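Local coordinates for protein-tyrosine-phosphatase PTP1 (PDB 6KRW) that removes phosphate from phosphotyrosine in proteins through a phosphocysteine intermediate, acting on the MAP kinases MPK6 and, in vitro, MPK4, at residues 254-257 and 263-266; 18-23 and 290-295; 215-220 and 295-300. One frame throughout, in Å; residues are numbered along the deposited sequence.

Contact 1: 254-257 and 263-266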
ATOM      1  N   ILE A 254      -0.093  -5.746 -12.294  1.00 20.02           N
ATOM      2  CA  ILE A 254       0.806  -5.403 -13.428  1.00 22.02           C
ATOM      3  C   ILE A 254       2.142  -6.139 -13.292  1.00 21.63           C
ATOM      4  O   ILE A 254       2.591  -6.733 -14.282  1.00 24.09           O
ATOM      5  CB  ILE A 254       0.956  -3.878 -13.530  1.00 22.63           C
ATOM      6  CG1 ILE A 254      -0.380  -3.234 -13.900  1.00 22.87           C
ATOM      7  CG2 ILE A 254       2.089  -3.513 -14.478  1.00 23.16           C
ATOM      8  CD1 ILE A 254      -0.859  -3.507 -15.290  1.00 24.15           C
ATOM      9  N   GLN A 255       2.745  -6.129 -12.102  1.00 22.20           N
ATOM     10  CA  GLN A 255       4.052  -6.817 -11.932  1.00 22.22           C
ATOM     11  C   GLN A 255       3.909  -8.301 -12.244  1.00 22.03           C
ATOM     12  O   GLN A 255       4.832  -8.885 -12.832  1.00 24.26           O
ATOM     13  CB  GLN A 255       4.580  -6.613 -10.527  1.00 23.40           C
ATOM     14  CG  GLN A 255       5.130  -5.225 -10.319  1.00 21.50           C
ATOM     15  CD  GLN A 255       5.867  -5.063  -9.021  1.00 24.13           C
ATOM     16  OE1 GLN A 255       5.482  -5.653  -8.009  1.00 23.86           O
ATOM     17  NE2 GLN A 255       6.922  -4.248  -9.036  1.00 24.34           N
ATOM     18  N   ARG A 256       2.833  -8.914 -11.778  1.00 21.44           N
ATOM     19  CA  ARG A 256       2.683 -10.376 -11.982  1.00 22.19           C
ATOM     20  C   ARG A 256       2.437 -10.694 -13.460  1.00 22.75           C
ATOM     21  O   ARG A 256       2.945 -11.702 -13.938  1.00 25.06           O
ATOM     22  CB  ARG A 256       1.583 -10.901 -11.058  1.00 20.14           C
ATOM     23  CG  ARG A 256       2.059 -11.024  -9.615  1.00 21.97           C
ATOM     24  CD  ARG A 256       0.920 -11.197  -8.646  1.00 20.16           C
ATOM     25  NE  ARG A 256       0.098 -12.365  -8.954  1.00 20.39           N
ATOM     26  CZ  ARG A 256      -1.187 -12.456  -8.676  1.00 19.99           C
ATOM     27  NH1 ARG A 256      -1.779 -11.501  -7.979  1.00 20.02           N
ATOM     28  NH2 ARG A 256      -1.860 -13.558  -9.011  1.00 20.33           N
ATOM     29  N   ILE A 257       1.713  -9.847 -14.191  1.00 22.94           N
ATOM     30  CA  ILE A 257       1.557 -10.039 -15.656  1.00 22.50           C
ATOM     31  C   ILE A 257       2.943  -9.975 -16.302  1.00 28.07           C
ATOM     32  O   ILE A 257       3.270 -10.853 -17.108  1.00 28.88           O
ATOM     33  CB  ILE A 257       0.587  -9.014 -16.254  1.00 24.01           C
ATOM     34  CG1 ILE A 257      -0.834  -9.237 -15.741  1.00 23.05           C
ATOM     35  CG2 ILE A 257       0.659  -9.031 -17.779  1.00 27.71           C
ATOM     36  CD1 ILE A 257      -1.748  -8.035 -15.966  1.00 27.06           C
ATOM     37  N   SER A 263      -2.126 -16.237 -13.196  1.00 24.83           N
ATOM     38  CA  SER A 263      -3.220 -16.109 -12.205  1.00 23.28           C
ATOM     39  C   SER A 263      -3.532 -14.644 -11.928  1.00 22.30           C
ATOM     40  O   SER A 263      -4.610 -14.396 -11.417  1.00 21.29           O
ATOM     41  CB  SER A 263      -2.915 -16.829 -10.919  1.00 24.68           C
ATOM     42  OG  SER A 263      -1.812 -16.248 -10.243  1.00 24.72           O
ATOM     43  N   ALA A 264      -2.651 -13.719 -12.357  1.00 19.25           N
ATOM     44  CA  ALA A 264      -2.916 -12.273 -12.154  1.00 19.40           C
ATOM     45  C   ALA A 264      -4.121 -11.829 -12.996  1.00 18.79           C
ATOM     46  O   ALA A 264      -4.691 -10.767 -12.682  1.00 19.61           O
ATOM     47  CB  ALA A 264      -1.704 -11.441 -12.511  1.00 22.59           C
ATOM     48  N   LEU A 265      -4.548 -12.629 -13.979  1.00 21.62           N
ATOM     49  CA  LEU A 265      -5.752 -12.266 -14.765  1.00 22.72           C
ATOM     50  C   LEU A 265      -7.009 -12.393 -13.917  1.00 24.94           C
ATOM     51  O   LEU A 265      -8.036 -11.844 -14.308  1.00 26.84           O
ATOM     52  CB  LEU A 265      -5.848 -13.100 -16.041  1.00 25.67           C
ATOM     53  CG  LEU A 265      -5.183 -12.461 -17.258  1.00 35.62           C
ATOM     54  CD1 LEU A 265      -3.707 -12.190 -17.035  1.00 31.11           C
ATOM     55  CD2 LEU A 265      -5.377 -13.334 -18.475  1.00 42.03           C
ATOM     56  N   ASP A 266      -6.939 -13.111 -12.803  1.00 21.13           N
ATOM     57  CA  ASP A 266      -8.105 -13.268 -11.910  1.00 21.06           C
ATOM     58  C   ASP A 266      -7.957 -12.254 -10.780  1.00 20.52           C
ATOM     59  O   ASP A 266      -7.393 -12.554  -9.720  1.00 19.14           O
ATOM     60  CB  ASP A 266      -8.185 -14.721 -11.460  1.00 21.17           C
ATOM     61  CG  ASP A 266      -9.449 -15.075 -10.713  1.00 26.35           C
ATOM     62  OD1 ASP A 266     -10.146 -14.185 -10.259  1.00 24.74           O
ATOM     63  OD2 ASP A 266      -9.709 -16.273 -10.559  1.00 32.18           O
TER
HETATM   64  O   HOH W   1      -4.739 -14.048  -8.676  1.00 19.66           O
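NH2 of Arg256 gives a bond to OG of Ser263 at 3.0 Å, noticeably bent at 139° although the hydroxyl lies in the guanidinium plane, and another to a water 2.9 Å away. That water donates to two carbonyls, Ser263 O and, over a longer distance, Asp266 O, so the arginine tip is tied to the backbone of the turn. The rest of the guanidinium is held from outside the two segments: Asp261 pairs with NE in a salt bridge and also bonds to Ser263 OG, while Asn252 and Thr270 take NH1. With the rotation of the flat group fixed this way, CA of Ala264 lies over one face of the guanidinium, offset toward its rim. A bend at chi3 (58°) turns the guanidinium toward Ser263 and Ala264, and further back CB of Arg256 meets CB of Ala264 at 3.6 Å. CG1 of Ile257 closes the apolar side, 4.0 Å from Ala264 CB and more loosely against Leu265 CD1. The contact thus ties the last turns of helix 242-259 to the short 3-10 turn leading into helix 267-277, whose N-cap is Asp266, while helix 7-24 packs on Ile257 and Leu265 and helix 285-303 on Ile254.

Contact 2: 18-23 and 290-295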
ATOM      1  N   GLY A  18      -6.560  -7.913 -23.442  1.00 24.91           N
ATOM      2  CA  GLY A  18      -7.810  -8.401 -24.045  1.00 29.50           C
ATOM      3  C   GLY A  18      -8.763  -8.900 -22.979  1.00 24.95           C
ATOM      4  O   GLY A  18      -9.994  -8.651 -23.090  1.00 25.76           O
ATOM      5  N   VAL A  19      -8.241  -9.601 -21.971  1.00 24.09           N
ATOM      6  CA  VAL A  19      -9.104 -10.116 -20.883  1.00 23.32           C
ATOM      7  C   VAL A  19      -9.666  -8.980 -20.029  1.00 22.91           C
ATOM      8  O   VAL A  19     -10.889  -8.927 -19.843  1.00 24.30           O
ATOM      9  CB  VAL A  19      -8.337 -11.155 -20.051  1.00 23.75           C
ATOM     10  CG1 VAL A  19      -9.116 -11.474 -18.795  1.00 23.47           C
ATOM     11  CG2 VAL A  19      -8.025 -12.389 -20.895  1.00 23.68           C
ATOM     12  N   PHE A  20      -8.816  -8.082 -19.539  1.00 22.27           N
ATOM     13  CA  PHE A  20      -9.293  -6.991 -18.650  1.00 23.46           C
ATOM     14  C   PHE A  20     -10.223  -6.045 -19.419  1.00 24.04           C
ATOM     15  O   PHE A  20     -11.219  -5.595 -18.847  1.00 24.93           O
ATOM     16  CB  PHE A  20      -8.098  -6.267 -18.027  1.00 22.21           C
ATOM     17  CG  PHE A  20      -7.502  -7.011 -16.857  1.00 22.52           C
ATOM     18  CD1 PHE A  20      -8.042  -6.857 -15.597  1.00 24.57           C
ATOM     19  CD2 PHE A  20      -6.371  -7.795 -16.991  1.00 23.55           C
ATOM     20  CE1 PHE A  20      -7.488  -7.495 -14.501  1.00 25.18           C
ATOM     21  CE2 PHE A  20      -5.844  -8.470 -15.895  1.00 24.98           C
ATOM     22  CZ  PHE A  20      -6.422  -8.347 -14.664  1.00 22.12           C
ATOM     23  N   ARG A  21      -9.905  -5.765 -20.675  1.00 25.80           N
ATOM     24  CA  ARG A  21     -10.764  -4.860 -21.481  1.00 28.72           C
ATOM     25  C   ARG A  21     -12.123  -5.537 -21.679  1.00 26.53           C
ATOM     26  O   ARG A  21     -13.157  -4.852 -21.611  1.00 28.32           O
ATOM     27  CB  ARG A  21     -10.076  -4.523 -22.806  1.00 35.37           C
ATOM     28  CG  ARG A  21     -10.793  -3.477 -23.636  1.00 45.65           C
ATOM     29  CD  ARG A  21     -10.030  -3.281 -24.933  1.00 57.95           C
ATOM     30  NE  ARG A  21      -8.900  -2.376 -24.775  1.00 54.28           N
ATOM     31  CZ  ARG A  21      -7.835  -2.333 -25.571  1.00 50.58           C
ATOM     32  NH1 ARG A  21      -7.708  -3.169 -26.588  1.00 52.84           N
ATOM     33  NH2 ARG A  21      -6.879  -1.454 -25.329  1.00 59.16           N
ATOM     34  N   GLY A  22     -12.122  -6.850 -21.914  1.00 29.42           N
ATOM     35  CA  GLY A  22     -13.398  -7.568 -22.058  1.00 29.70           C
ATOM     36  C   GLY A  22     -14.219  -7.473 -20.785  1.00 26.55           C
ATOM     37  O   GLY A  22     -15.451  -7.380 -20.882  1.00 31.99           O
ATOM     38  N   LYS A  23     -13.578  -7.502 -19.620  1.00 26.10           N
ATOM     39  CA  LYS A  23     -14.294  -7.343 -18.331  1.00 27.60           C
ATOM     40  C   LYS A  23     -14.940  -5.956 -18.243  1.00 28.03           C
ATOM     41  O   LYS A  23     -16.101  -5.866 -17.855  1.00 28.68           O
ATOM     42  CB  LYS A  23     -13.335  -7.599 -17.167  1.00 31.56           C
ATOM     43  CG  LYS A  23     -12.818  -9.030 -17.093  1.00 34.28           C
ATOM     44  CD  LYS A  23     -13.810  -9.960 -16.479  1.00 43.57           C
ATOM     45  CE  LYS A  23     -13.284 -11.368 -16.322  1.00 54.48           C
ATOM     46  NZ  LYS A  23     -12.376 -11.457 -15.158  1.00 56.34           N
ATOM     47  N   PHE A 290     -12.292   0.682 -10.182  1.00 21.71           N
ATOM     48  CA  PHE A 290     -11.101   1.539 -10.422  1.00 21.05           C
ATOM     49  C   PHE A 290      -9.866   0.659 -10.642  1.00 22.97           C
ATOM     50  O   PHE A 290      -9.033   0.979 -11.473  1.00 23.02           O
ATOM     51  CB  PHE A 290     -10.930   2.531  -9.275  1.00 22.06           C
ATOM     52  CG  PHE A 290      -9.788   3.498  -9.451  1.00 21.68           C
ATOM     53  CD1 PHE A 290      -9.937   4.641 -10.225  1.00 23.29           C
ATOM     54  CD2 PHE A 290      -8.565   3.280  -8.852  1.00 23.07           C
ATOM     55  CE1 PHE A 290      -8.876   5.523 -10.390  1.00 24.00           C
ATOM     56  CE2 PHE A 290      -7.506   4.161  -9.014  1.00 26.99           C
ATOM     57  CZ  PHE A 290      -7.668   5.296  -9.790  1.00 24.97           C
ATOM     58  N   CYS A 291      -9.768  -0.469  -9.908  1.00 20.71           N
ATOM     59  CA  CYS A 291      -8.658  -1.432 -10.120  1.00 19.57           C
ATOM     60  C   CYS A 291      -8.657  -1.858 -11.586  1.00 21.23           C
ATOM     61  O   CYS A 291      -7.641  -1.824 -12.231  1.00 21.53           O
ATOM     62  CB  CYS A 291      -8.835  -2.727  -9.324  1.00 23.48           C
ATOM     63  SG  CYS A 291      -8.567  -2.587  -7.553  1.00 23.76           S
ATOM     64  N   TYR A 292      -9.818  -2.285 -12.089  1.00 20.66           N
ATOM     65  CA  TYR A 292      -9.901  -2.776 -13.484  1.00 20.84           C
ATOM     66  C   TYR A 292      -9.516  -1.649 -14.451  1.00 22.29           C
ATOM     67  O   TYR A 292      -8.736  -1.876 -15.362  1.00 22.31           O
ATOM     68  CB  TYR A 292     -11.305  -3.266 -13.800  1.00 22.60           C
ATOM     69  CG  TYR A 292     -11.518  -4.737 -13.546  1.00 20.74           C
ATOM     70  CD1 TYR A 292     -11.134  -5.657 -14.496  1.00 25.03           C
ATOM     71  CD2 TYR A 292     -12.112  -5.195 -12.386  1.00 22.53           C
ATOM     72  CE1 TYR A 292     -11.315  -7.008 -14.305  1.00 25.88           C
ATOM     73  CE2 TYR A 292     -12.311  -6.552 -12.184  1.00 22.62           C
ATOM     74  CZ  TYR A 292     -11.906  -7.450 -13.143  1.00 23.26           C
ATOM     75  OH  TYR A 292     -12.065  -8.815 -12.995  1.00 25.34           O
ATOM     76  N   ASN A 293     -10.051  -0.448 -14.223  1.00 22.96           N
ATOM     77  CA  ASN A 293      -9.808   0.682 -15.156  1.00 22.32           C
ATOM     78  C   ASN A 293      -8.322   1.024 -15.145  1.00 20.78           C
ATOM     79  O   ASN A 293      -7.760   1.238 -16.229  1.00 24.77           O
ATOM     80  CB  ASN A 293     -10.687   1.863 -14.766  1.00 24.99           C
ATOM     81  CG  ASN A 293     -12.131   1.653 -15.151  1.00 28.29           C
ATOM     82  OD1 ASN A 293     -12.413   1.107 -16.202  1.00 39.33           O
ATOM     83  ND2 ASN A 293     -13.051   2.142 -14.345  1.00 35.30           N
ATOM     84  N   ALA A 294      -7.707   1.070 -13.964  1.00 21.32           N
ATOM     85  CA  ALA A 294      -6.282   1.442 -13.884  1.00 21.65           C
ATOM     86  C   ALA A 294      -5.455   0.356 -14.568  1.00 20.65           C
ATOM     87  O   ALA A 294      -4.444   0.650 -15.201  1.00 23.69           O
ATOM     88  CB  ALA A 294      -5.842   1.673 -12.458  1.00 22.08           C
ATOM     89  N   ILE A 295      -5.789  -0.918 -14.329  1.00 21.35           N
ATOM     90  CA  ILE A 295      -4.988  -2.010 -14.938  1.00 20.63           C
ATOM     91  C   ILE A 295      -5.127  -1.962 -16.466  1.00 21.04           C
ATOM     92  O   ILE A 295      -4.114  -2.083 -17.165  1.00 22.88           O
ATOM     93  CB  ILE A 295      -5.437  -3.364 -14.360  1.00 19.91           C
ATOM     94  CG1 ILE A 295      -5.005  -3.503 -12.901  1.00 21.03           C
ATOM     95  CG2 ILE A 295      -4.912  -4.516 -15.202  1.00 21.32           C
ATOM     96  CD1 ILE A 295      -5.755  -4.562 -12.104  1.00 19.78           C
TER
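CG2 of Ile295 sits squarely over the ring of Phe20, 3.8 Å from its centroid and only 5° off the normal, a CH-pi contact that forms the tight, buried part of this helix pair. Ile295 points this methyl at the ring because CG2 is anti to the backbone N while CG1 lies beside that N. At its edge the same ring meets Tyr292, CD1 of Phe20 lying 3.5 Å from CD1 of Tyr292; the two ring planes are inclined at 56°, neither stacked nor edge-to-face. The axes of segments 18-23 and 290-295 run roughly antiparallel, approaching to 9.6 Å at 137°, so the N-terminal helix 7-24 is laid against the C-terminal helix 285-303 of this classical tyrosine phosphatase, away from the catalytic cysteine. Thr253 of helix 242-259 touches both Phe20 and Ile295 and extends the apolar side. Toward the partly exposed Lys23 the contact becomes looser and polar. The lysine chain, bent at chi2 and chi4, passes its CB 3.6 Å from CE1 of Tyr292 and brings NZ to a weak bond with Tyr292 OH at 3.4 Å. Both polar ends have a stronger partner in Glu33 of helix 27-39, whose carboxylate forms a salt bridge with NZ and a hydrogen bond with OH.

Contact 3: 215-220 and 295-300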
ATOM      1  N   ALA A 215      -2.891   9.793 -11.967  1.00 27.32           N
ATOM      2  CA  ALA A 215      -1.964  10.012 -10.826  1.00 30.86           C
ATOM      3  C   ALA A 215      -1.602   8.652 -10.204  1.00 27.78           C
ATOM      4  O   ALA A 215      -0.421   8.378  -9.936  1.00 26.10           O
ATOM      5  CB  ALA A 215      -2.612  10.906  -9.809  1.00 30.13           C
ATOM      6  N   VAL A 216      -2.588   7.783 -10.049  1.00 25.44           N
ATOM      7  CA  VAL A 216      -2.276   6.463  -9.426  1.00 24.89           C
ATOM      8  C   VAL A 216      -1.318   5.675 -10.325  1.00 25.63           C
ATOM      9  O   VAL A 216      -0.349   5.069  -9.811  1.00 27.80           O
ATOM     10  CB  VAL A 216      -3.580   5.717  -9.143  1.00 25.15           C
ATOM     11  CG1 VAL A 216      -3.258   4.293  -8.721  1.00 27.75           C
ATOM     12  CG2 VAL A 216      -4.362   6.387  -8.047  1.00 28.54           C
ATOM     13  N   ARG A 217      -1.516   5.711 -11.635  1.00 25.72           N
ATOM     14  CA  ARG A 217      -0.585   5.006 -12.547  1.00 27.11           C
ATOM     15  C   ARG A 217       0.795   5.670 -12.532  1.00 31.12           C
ATOM     16  O   ARG A 217       1.784   4.955 -12.709  1.00 29.71           O
ATOM     17  CB  ARG A 217      -1.202   4.890 -13.939  1.00 32.09           C
ATOM     18  CG  ARG A 217      -2.336   3.879 -13.978  1.00 28.97           C
ATOM     19  CD  ARG A 217      -2.882   3.632 -15.364  1.00 34.15           C
ATOM     20  NE  ARG A 217      -3.296   4.845 -16.036  1.00 35.94           N
ATOM     21  CZ  ARG A 217      -2.640   5.442 -17.020  1.00 35.83           C
ATOM     22  NH1 ARG A 217      -1.489   4.957 -17.458  1.00 42.55           N
ATOM     23  NH2 ARG A 217      -3.148   6.525 -17.571  1.00 43.99           N
ATOM     24  N   GLU A 218       0.884   6.989 -12.334  1.00 29.63           N
ATOM     25  CA  GLU A 218       2.225   7.600 -12.233  1.00 33.14           C
ATOM     26  C   GLU A 218       2.973   7.043 -11.014  1.00 29.27           C
ATOM     27  O   GLU A 218       4.193   6.853 -11.102  1.00 31.98           O
ATOM     28  CB  GLU A 218       2.103   9.120 -12.196  1.00 35.94           C
ATOM     29  CG  GLU A 218       3.463   9.774 -12.210  1.00 48.93           C
ATOM     30  CD  GLU A 218       3.458  11.290 -12.296  1.00 64.51           C
ATOM     31  OE1 GLU A 218       2.594  11.847 -12.980  1.00 40.24           O
ATOM     32  OE2 GLU A 218       4.222  11.852 -11.553  1.00 47.43           O
ATOM     33  N   ILE A 219       2.278   6.796  -9.906  1.00 29.15           N
ATOM     34  CA  ILE A 219       2.963   6.174  -8.734  1.00 27.66           C
ATOM     35  C   ILE A 219       3.574   4.843  -9.185  1.00 29.01           C
ATOM     36  O   ILE A 219       4.757   4.606  -8.941  1.00 28.09           O
ATOM     37  CB  ILE A 219       1.989   5.968  -7.570  1.00 26.72           C
ATOM     38  CG1 ILE A 219       1.355   7.276  -7.096  1.00 29.39           C
ATOM     39  CG2 ILE A 219       2.671   5.204  -6.431  1.00 25.69           C
ATOM     40  CD1 ILE A 219       0.264   7.106  -6.070  1.00 26.38           C
ATOM     41  N   LEU A 220       2.795   4.015  -9.876  1.00 28.38           N
ATOM     42  CA  LEU A 220       3.331   2.705 -10.319  1.00 26.27           C
ATOM     43  C   LEU A 220       4.494   2.907 -11.289  1.00 29.27           C
ATOM     44  O   LEU A 220       5.520   2.209 -11.173  1.00 27.45           O
ATOM     45  CB  LEU A 220       2.198   1.895 -10.959  1.00 27.83           C
ATOM     46  CG  LEU A 220       2.625   0.594 -11.634  1.00 28.01           C
ATOM     47  CD1 LEU A 220       3.329  -0.325 -10.631  1.00 29.78           C
ATOM     48  CD2 LEU A 220       1.417  -0.112 -12.242  1.00 28.95           C
ATOM     49  N   ILE A 295      -5.789  -0.918 -14.329  1.00 21.35           N
ATOM     50  CA  ILE A 295      -4.988  -2.010 -14.938  1.00 20.63           C
ATOM     51  C   ILE A 295      -5.127  -1.962 -16.466  1.00 21.04           C
ATOM     52  O   ILE A 295      -4.114  -2.083 -17.165  1.00 22.88           O
ATOM     53  CB  ILE A 295      -5.437  -3.364 -14.360  1.00 19.91           C
ATOM     54  CG1 ILE A 295      -5.005  -3.503 -12.901  1.00 21.03           C
ATOM     55  CG2 ILE A 295      -4.912  -4.516 -15.202  1.00 21.32           C
ATOM     56  CD1 ILE A 295      -5.755  -4.562 -12.104  1.00 19.78           C
ATOM     57  N   VAL A 296      -6.338  -1.757 -16.978  1.00 21.87           N
ATOM     58  CA  VAL A 296      -6.525  -1.611 -18.448  1.00 23.57           C
ATOM     59  C   VAL A 296      -5.708  -0.424 -18.956  1.00 23.97           C
ATOM     60  O   VAL A 296      -5.005  -0.593 -19.976  1.00 25.26           O
ATOM     61  CB  VAL A 296      -8.012  -1.498 -18.814  1.00 23.90           C
ATOM     62  CG1 VAL A 296      -8.206  -0.977 -20.231  1.00 28.16           C
ATOM     63  CG2 VAL A 296      -8.703  -2.834 -18.636  1.00 26.37           C
ATOM     64  N   ASP A 297      -5.817   0.731 -18.302  1.00 23.13           N
ATOM     65  CA  ASP A 297      -5.134   1.971 -18.777  1.00 23.73           C
ATOM     66  C   ASP A 297      -3.623   1.724 -18.783  1.00 24.07           C
ATOM     67  O   ASP A 297      -2.951   2.131 -19.745  1.00 28.38           O
ATOM     68  CB  ASP A 297      -5.492   3.166 -17.901  1.00 25.98           C
ATOM     69  CG  ASP A 297      -6.927   3.619 -18.092  1.00 26.57           C
ATOM     70  OD1 ASP A 297      -7.581   3.119 -19.036  1.00 32.54           O
ATOM     71  OD2 ASP A 297      -7.404   4.434 -17.261  1.00 29.31           O
ATOM     72  N   GLU A 298      -3.123   0.999 -17.766  1.00 24.30           N
ATOM     73  CA  GLU A 298      -1.662   0.796 -17.704  1.00 25.32           C
ATOM     74  C   GLU A 298      -1.235  -0.206 -18.775  1.00 24.99           C
ATOM     75  O   GLU A 298      -0.169  -0.022 -19.388  1.00 28.46           O
ATOM     76  CB  GLU A 298      -1.199   0.417 -16.308  1.00 27.03           C
ATOM     77  CG  GLU A 298       0.307   0.416 -16.194  1.00 28.18           C
ATOM     78  CD  GLU A 298       0.970   1.753 -16.444  1.00 30.93           C
ATOM     79  OE1 GLU A 298       0.259   2.756 -16.410  1.00 33.12           O
ATOM     80  OE2 GLU A 298       2.184   1.765 -16.631  1.00 30.85           O
ATOM     81  N   LEU A 299      -2.001  -1.277 -18.964  1.00 25.42           N
ATOM     82  CA  LEU A 299      -1.690  -2.267 -20.028  1.00 24.80           C
ATOM     83  C   LEU A 299      -1.735  -1.602 -21.415  1.00 25.99           C
ATOM     84  O   LEU A 299      -0.935  -2.020 -22.273  1.00 31.12           O
ATOM     85  CB  LEU A 299      -2.660  -3.445 -19.957  1.00 25.76           C
ATOM     86  CG  LEU A 299      -2.452  -4.390 -18.772  1.00 23.20           C
ATOM     87  CD1 LEU A 299      -3.581  -5.399 -18.666  1.00 25.02           C
ATOM     88  CD2 LEU A 299      -1.099  -5.098 -18.873  1.00 25.71           C
ATOM     89  N   GLU A 300      -2.589  -0.596 -21.627  1.00 27.65           N
ATOM     90  CA  GLU A 300      -2.611   0.152 -22.911  1.00 27.84           C
ATOM     91  C   GLU A 300      -1.308   0.944 -23.066  1.00 31.05           C
ATOM     92  O   GLU A 300      -0.748   0.914 -24.182  1.00 39.88           O
ATOM     93  CB  GLU A 300      -3.836   1.054 -22.982  1.00 29.00           C
ATOM     94  CG  GLU A 300      -5.107   0.303 -23.233  1.00 32.84           C
ATOM     95  CD  GLU A 300      -6.382   1.131 -23.198  1.00 45.37           C
ATOM     96  OE1 GLU A 300      -6.338   2.335 -22.787  1.00 51.43           O
ATOM     97  OE2 GLU A 300      -7.427   0.572 -23.621  1.00 56.05           O
TER
HETATM   98  O   HOH W   2      -6.191   7.426 -18.139  1.00 46.77           O
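Arg217 NH1 and Glu298 OE1 make the salt bridge that binds helix 214-223 to the C-terminal helix 285-303 of the classical tyrosine phosphatase fold, away from the active site. The bond is 3.0 Å long and fairly straight at 160°, with OE1 in the guanidinium plane and approached almost along its C-O axis; the carboxylate itself is turned 38° from the guanidinium. Glu298 reaches this place by folding back at chi2, which also sets OE1 against the arginine's own stem, 3.4 Å from Arg217 CD. Both partners are engaged further: NH1 also pairs with Asp301, NE bonds to Thr213, and Glu298 OE2 takes Tyr224 and Lys221. Asp297 comes from another direction, its CB lying over one face of the guanidinium, 3.3 Å from Arg217 NE. OD2 of Asp297 lies well out of the guanidinium plane, 4.3 Å from Arg217 NE, so only the charges attract; OD2 bonds to Thr213 and, weakly, to a water that NH2 of Arg217 also holds. Outward from the charges, CD2 of Leu220 rests 4.1 Å from CG of Glu298; Leu220 also touches His251 of helix 242-259. The axes of segments 215-220 and 295-300 cross at -57° and come within 10.4 Å. With Glu298, Asp297 and Asp301 around one buried arginine, Arg217 very likely stays charged, and the acidic groups near it are probably stabilised as anions.

All three contacts lie among the helices, away from the active-site cysteine and the substrate-binding residues, and most of their touching residues are buried; the partly exposed ones are Ser263 and Leu265 in contact 1, Lys23 in contact 2 and Asp297 in contact 3. Contacts 2 and 3 share helix 285-303 and Ile295, and a salt bridge from Arg21 to Glu300 runs between them. Contact 1 instead works within one sequence neighbourhood, but Ile254 reaches Leu220 and Leu299 of contact 3, and Ala264 and Leu265 touch Phe20 of contact 2. The chemistry differs: contact 2 is mainly aromatic and aliphatic, whereas contacts 1 and 3 each centre on a buried, multiply bonded arginine.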